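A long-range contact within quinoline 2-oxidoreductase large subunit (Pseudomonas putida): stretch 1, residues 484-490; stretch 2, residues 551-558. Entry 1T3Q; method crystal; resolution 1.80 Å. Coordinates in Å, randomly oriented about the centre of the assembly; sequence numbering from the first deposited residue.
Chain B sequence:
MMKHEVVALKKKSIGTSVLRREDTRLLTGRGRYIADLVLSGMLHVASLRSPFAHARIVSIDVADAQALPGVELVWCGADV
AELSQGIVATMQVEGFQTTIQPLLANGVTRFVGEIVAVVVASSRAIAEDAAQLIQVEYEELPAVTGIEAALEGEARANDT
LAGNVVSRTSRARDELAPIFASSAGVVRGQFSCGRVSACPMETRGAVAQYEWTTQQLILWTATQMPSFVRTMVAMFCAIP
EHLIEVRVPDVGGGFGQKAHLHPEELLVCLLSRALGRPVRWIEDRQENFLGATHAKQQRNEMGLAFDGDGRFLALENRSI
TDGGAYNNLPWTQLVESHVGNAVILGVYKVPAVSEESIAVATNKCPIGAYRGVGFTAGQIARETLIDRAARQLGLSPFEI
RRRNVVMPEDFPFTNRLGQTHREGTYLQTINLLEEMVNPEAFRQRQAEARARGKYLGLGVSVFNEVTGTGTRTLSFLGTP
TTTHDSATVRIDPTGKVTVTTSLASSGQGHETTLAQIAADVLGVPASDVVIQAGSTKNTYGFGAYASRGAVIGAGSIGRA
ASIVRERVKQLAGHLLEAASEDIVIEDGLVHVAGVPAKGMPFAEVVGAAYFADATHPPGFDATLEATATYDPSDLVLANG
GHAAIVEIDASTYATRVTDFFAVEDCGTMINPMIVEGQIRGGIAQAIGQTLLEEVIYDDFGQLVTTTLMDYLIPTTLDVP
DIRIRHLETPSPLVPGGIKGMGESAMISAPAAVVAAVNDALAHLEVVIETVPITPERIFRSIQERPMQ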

ATOM      1  N   HIS B 484      -8.796  19.345 -18.510  1.00 18.67           N
ATOM      2  CA  HIS B 484      -7.355  19.163 -18.439  1.00 19.18           C
ATOM      3  C   HIS B 484      -7.148  17.664 -18.249  1.00 19.42           C
ATOM      4  O   HIS B 484      -7.691  17.075 -17.316  1.00 20.34           O
ATOM      5  CB  HIS B 484      -6.780  19.952 -17.256  1.00 19.30           C
ATOM      6  CG  HIS B 484      -5.285  20.048 -17.256  1.00 19.04           C
ATOM      7  ND1 HIS B 484      -4.467  19.006 -16.873  1.00 22.05           N
ATOM      8  CD2 HIS B 484      -4.461  21.070 -17.590  1.00 17.32           C
ATOM      9  CE1 HIS B 484      -3.204  19.382 -16.968  1.00 19.77           C
ATOM     10  NE2 HIS B 484      -3.173  20.631 -17.401  1.00 20.85           N
ATOM     11  N   ASP B 485      -6.383  17.052 -19.147  1.00 19.33           N
ATOM     12  CA  ASP B 485      -6.129  15.620 -19.085  1.00 18.38           C
ATOM     13  C   ASP B 485      -4.727  15.282 -19.555  1.00 18.56           C
ATOM     14  O   ASP B 485      -4.454  15.220 -20.757  1.00 17.98           O
ATOM     15  CB  ASP B 485      -7.152  14.873 -19.939  1.00 19.58           C
ATOM     16  CG  ASP B 485      -8.573  15.129 -19.496  1.00 19.28           C
ATOM     17  OD1 ASP B 485      -9.189  16.105 -19.980  1.00 19.39           O
ATOM     18  OD2 ASP B 485      -9.074  14.361 -18.647  1.00 20.03           O
ATOM     19  N   SER B 486      -3.833  15.052 -18.601  1.00 17.23           N
ATOM     20  CA  SER B 486      -2.457  14.746 -18.941  1.00 18.16           C
ATOM     21  C   SER B 486      -2.141  13.268 -18.783  1.00 18.17           C
ATOM     22  O   SER B 486      -2.842  12.536 -18.087  1.00 18.76           O
ATOM     23  CB  SER B 486      -1.501  15.568 -18.072  1.00 17.35           C
ATOM     24  OG  SER B 486      -1.514  15.126 -16.720  1.00 17.96           O
ATOM     25  N   ALA B 487      -1.085  12.839 -19.459  1.00 18.96           N
ATOM     26  CA  ALA B 487      -0.623  11.464 -19.386  1.00 17.78           C
ATOM     27  C   ALA B 487       0.883  11.552 -19.330  1.00 17.07           C
ATOM     28  O   ALA B 487       1.472  12.519 -19.811  1.00 16.09           O
ATOM     29  CB  ALA B 487      -1.052  10.681 -20.621  1.00 18.15           C
ATOM     30  N   THR B 488       1.507  10.551 -18.724  1.00 16.66           N
ATOM     31  CA  THR B 488       2.948  10.523 -18.646  1.00 16.58           C
ATOM     32  C   THR B 488       3.397   9.228 -19.290  1.00 18.31           C
ATOM     33  O   THR B 488       2.739   8.194 -19.152  1.00 18.78           O
ATOM     34  CB  THR B 488       3.446  10.581 -17.187  1.00 16.13           C
ATOM     35  OG1 THR B 488       3.063  11.835 -16.605  1.00 16.72           O
ATOM     36  CG2 THR B 488       4.957  10.451 -17.135  1.00 14.79           C
ATOM     37  N   VAL B 489       4.499   9.302 -20.022  1.00 17.52           N
ATOM     38  CA  VAL B 489       5.047   8.134 -20.685  1.00 17.79           C
ATOM     39  C   VAL B 489       6.541   8.116 -20.447  1.00 18.21           C
ATOM     40  O   VAL B 489       7.231   9.114 -20.675  1.00 16.98           O
ATOM     41  CB  VAL B 489       4.777   8.161 -22.210  1.00 18.01           C
ATOM     42  CG1 VAL B 489       5.502   7.003 -22.887  1.00 19.28           C
ATOM     43  CG2 VAL B 489       3.288   8.057 -22.475  1.00 19.67           C
ATOM     44  N   ARG B 490       7.031   6.983 -19.961  1.00 16.71           N
ATOM     45  CA  ARG B 490       8.447   6.805 -19.712  1.00 16.22           C
ATOM     46  C   ARG B 490       8.908   5.579 -20.465  1.00 17.71           C
ATOM     47  O   ARG B 490       8.242   4.547 -20.448  1.00 16.44           O
ATOM     48  CB  ARG B 490       8.730   6.576 -18.220  1.00 15.75           C
ATOM     49  CG  ARG B 490      10.191   6.211 -17.924  1.00 16.72           C
ATOM     50  CD  ARG B 490      10.416   5.968 -16.431  1.00 18.26           C
ATOM     51  NE  ARG B 490       9.757   4.745 -15.978  1.00 19.38           N
ATOM     52  CZ  ARG B 490       9.452   4.480 -14.711  1.00 20.08           C
ATOM     53  NH1 ARG B 490       9.745   5.353 -13.754  1.00 17.36           N
ATOM     54  NH2 ARG B 490       8.844   3.346 -14.400  1.00 18.12           N
ATOM     55  N   VAL B 551     -10.597   8.455 -26.586  1.00 17.20           N
ATOM     56  CA  VAL B 551     -10.141   9.673 -27.253  1.00 16.32           C
ATOM     57  C   VAL B 551      -9.111  10.447 -26.445  1.00 17.48           C
ATOM     58  O   VAL B 551      -8.012  10.714 -26.925  1.00 16.66           O
ATOM     59  CB  VAL B 551     -11.329  10.606 -27.576  1.00 16.71           C
ATOM     60  CG1 VAL B 551     -10.818  11.970 -28.040  1.00 15.80           C
ATOM     61  CG2 VAL B 551     -12.199   9.973 -28.655  1.00 15.43           C
ATOM     62  N   ILE B 552      -9.475  10.808 -25.218  1.00 18.00           N
ATOM     63  CA  ILE B 552      -8.584  11.554 -24.342  1.00 17.61           C
ATOM     64  C   ILE B 552      -7.314  10.763 -24.065  1.00 17.88           C
ATOM     65  O   ILE B 552      -6.218  11.326 -24.014  1.00 18.88           O
ATOM     66  CB  ILE B 552      -9.280  11.886 -23.003  1.00 18.18           C
ATOM     67  CG1 ILE B 552     -10.486  12.796 -23.259  1.00 20.50           C
ATOM     68  CG2 ILE B 552      -8.303  12.553 -22.058  1.00 19.84           C
ATOM     69  CD1 ILE B 552     -10.117  14.147 -23.870  1.00 20.95           C
ATOM     70  N   GLY B 553      -7.465   9.455 -23.883  1.00 17.88           N
ATOM     71  CA  GLY B 553      -6.313   8.610 -23.637  1.00 16.39           C
ATOM     72  C   GLY B 553      -5.411   8.602 -24.856  1.00 16.60           C
ATOM     73  O   GLY B 553      -4.201   8.798 -24.741  1.00 16.50           O
ATOM     74  N   ALA B 554      -5.997   8.381 -26.030  1.00 17.68           N
ATOM     75  CA  ALA B 554      -5.217   8.359 -27.265  1.00 18.68           C
ATOM     76  C   ALA B 554      -4.470   9.678 -27.424  1.00 17.81           C
ATOM     77  O   ALA B 554      -3.262   9.697 -27.676  1.00 18.74           O
ATOM     78  CB  ALA B 554      -6.130   8.121 -28.471  1.00 18.90           C
ATOM     79  N   GLY B 555      -5.191  10.781 -27.259  1.00 18.47           N
ATOM     80  CA  GLY B 555      -4.581  12.092 -27.402  1.00 17.50           C
ATOM     81  C   GLY B 555      -3.482  12.424 -26.407  1.00 17.64           C
ATOM     82  O   GLY B 555      -2.405  12.870 -26.811  1.00 16.57           O
ATOM     83  N   SER B 556      -3.736  12.213 -25.112  1.00 16.94           N
ATOM     84  CA  SER B 556      -2.738  12.520 -24.088  1.00 16.24           C
ATOM     85  C   SER B 556      -1.552  11.567 -24.130  1.00 15.91           C
ATOM     86  O   SER B 556      -0.400  11.993 -24.089  1.00 14.59           O
ATOM     87  CB  SER B 556      -3.364  12.502 -22.683  1.00 16.15           C
ATOM     88  OG  SER B 556      -3.913  11.238 -22.355  1.00 17.96           O
ATOM     89  N   ILE B 557      -1.825  10.271 -24.192  1.00 16.25           N
ATOM     90  CA  ILE B 557      -0.732   9.315 -24.257  1.00 15.92           C
ATOM     91  C   ILE B 557       0.023   9.578 -25.559  1.00 16.61           C
ATOM     92  O   ILE B 557       1.248   9.492 -25.608  1.00 16.30           O
ATOM     93  CB  ILE B 557      -1.265   7.867 -24.209  1.00 16.58           C
ATOM     94  CG1 ILE B 557      -1.835   7.585 -22.812  1.00 15.61           C
ATOM     95  CG2 ILE B 557      -0.146   6.878 -24.537  1.00 14.73           C
ATOM     96  CD1 ILE B 557      -2.551   6.255 -22.697  1.00 18.33           C
ATOM     97  N   GLY B 558      -0.719   9.925 -26.605  1.00 17.86           N
ATOM     98  CA  GLY B 558      -0.109  10.219 -27.890  1.00 17.47           C
ATOM     99  C   GLY B 558       0.908  11.337 -27.766  1.00 17.54           C
ATOM    100  O   GLY B 558       2.065  11.177 -28.147  1.00 17.34           O
TER
HETATM  101  O   HOH W   1      -4.367  10.376 -19.782  1.00 26.38           O

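No direct hydrogen bond joins these two stretches; a single water makes the polar link. Water 1 donates to the backbone oxygen Ser486 O at 3.1 Å and to the side-chain oxygen Ser556 OG at 2.8 Å. It therefore bridges strand to helix with both of its protons.

Ser556 OG accepts from the water and also donates, back along the helix, to Ile552 O at 2.8 Å. The p rotamer of Ser556, chi1 60°, allows this turn-back. Ile552 O also accepts the helical bond from Ser556 N, at 2.9 Å, so one carbonyl accepts two hydrogen bonds from the same residue.

The backbone frame is a strand, 486-490, laid against a helix that runs through 551-558. Their N-to-C directions differ by 49°, and the axes come within 6.8 Å. That is a close approach, and small residues occupy its centre. Ala487 and Ser556 are the nearest pair by CA atoms, 5.3 Å from Ala487 CA to Ser556 CA. The methyl carbon Ala487 CB lies 3.4 Å from Ser556 OG. This is a van der Waals contact, since the methyl group offers no polar partner.

The strand alternates in the usual way. Ala487 and Val489 point their CA-to-CB bonds toward the helix, while Ser486 and Thr488 point theirs away. The hydroxyls of those two residues are hydrogen-bonded elsewhere in the structure.

Ile557 receives both inward strand residues. Its CA-to-CB bond points sideways, yet its side chain still reaches the strand. Ala487 CB meets Ile557 CG1 at 3.9 Å, and Val489 CG2 meets Ile557 CG2 at 4.2 Å. These are apolar contacts that bury hydrocarbon against hydrocarbon. Val489 CG2 also packs 4.0 Å from the backbone oxygen Ile557 O.

Asp485 lies just before the strand, and its CA-to-CB bond points toward the helix. Its methylene carbon, Asp485 CB, touches Ile552 CG2 at 3.3 Å, a tight contact between two carbons. The carboxylate makes no hydrogen bond to the helix here; both of its oxygens are satisfied elsewhere in the structure. The backbone also contributes, with Asp485 O 3.5 Å from Ser556 CB.

The helix holds its own shape through regular backbone bonds, such as Ile557 N to Gly553 O at 2.8 Å. Together the stretches bury 269 Å², counting both sides. The contact is small, made by van der Waals packing, with the water as its polar bridge.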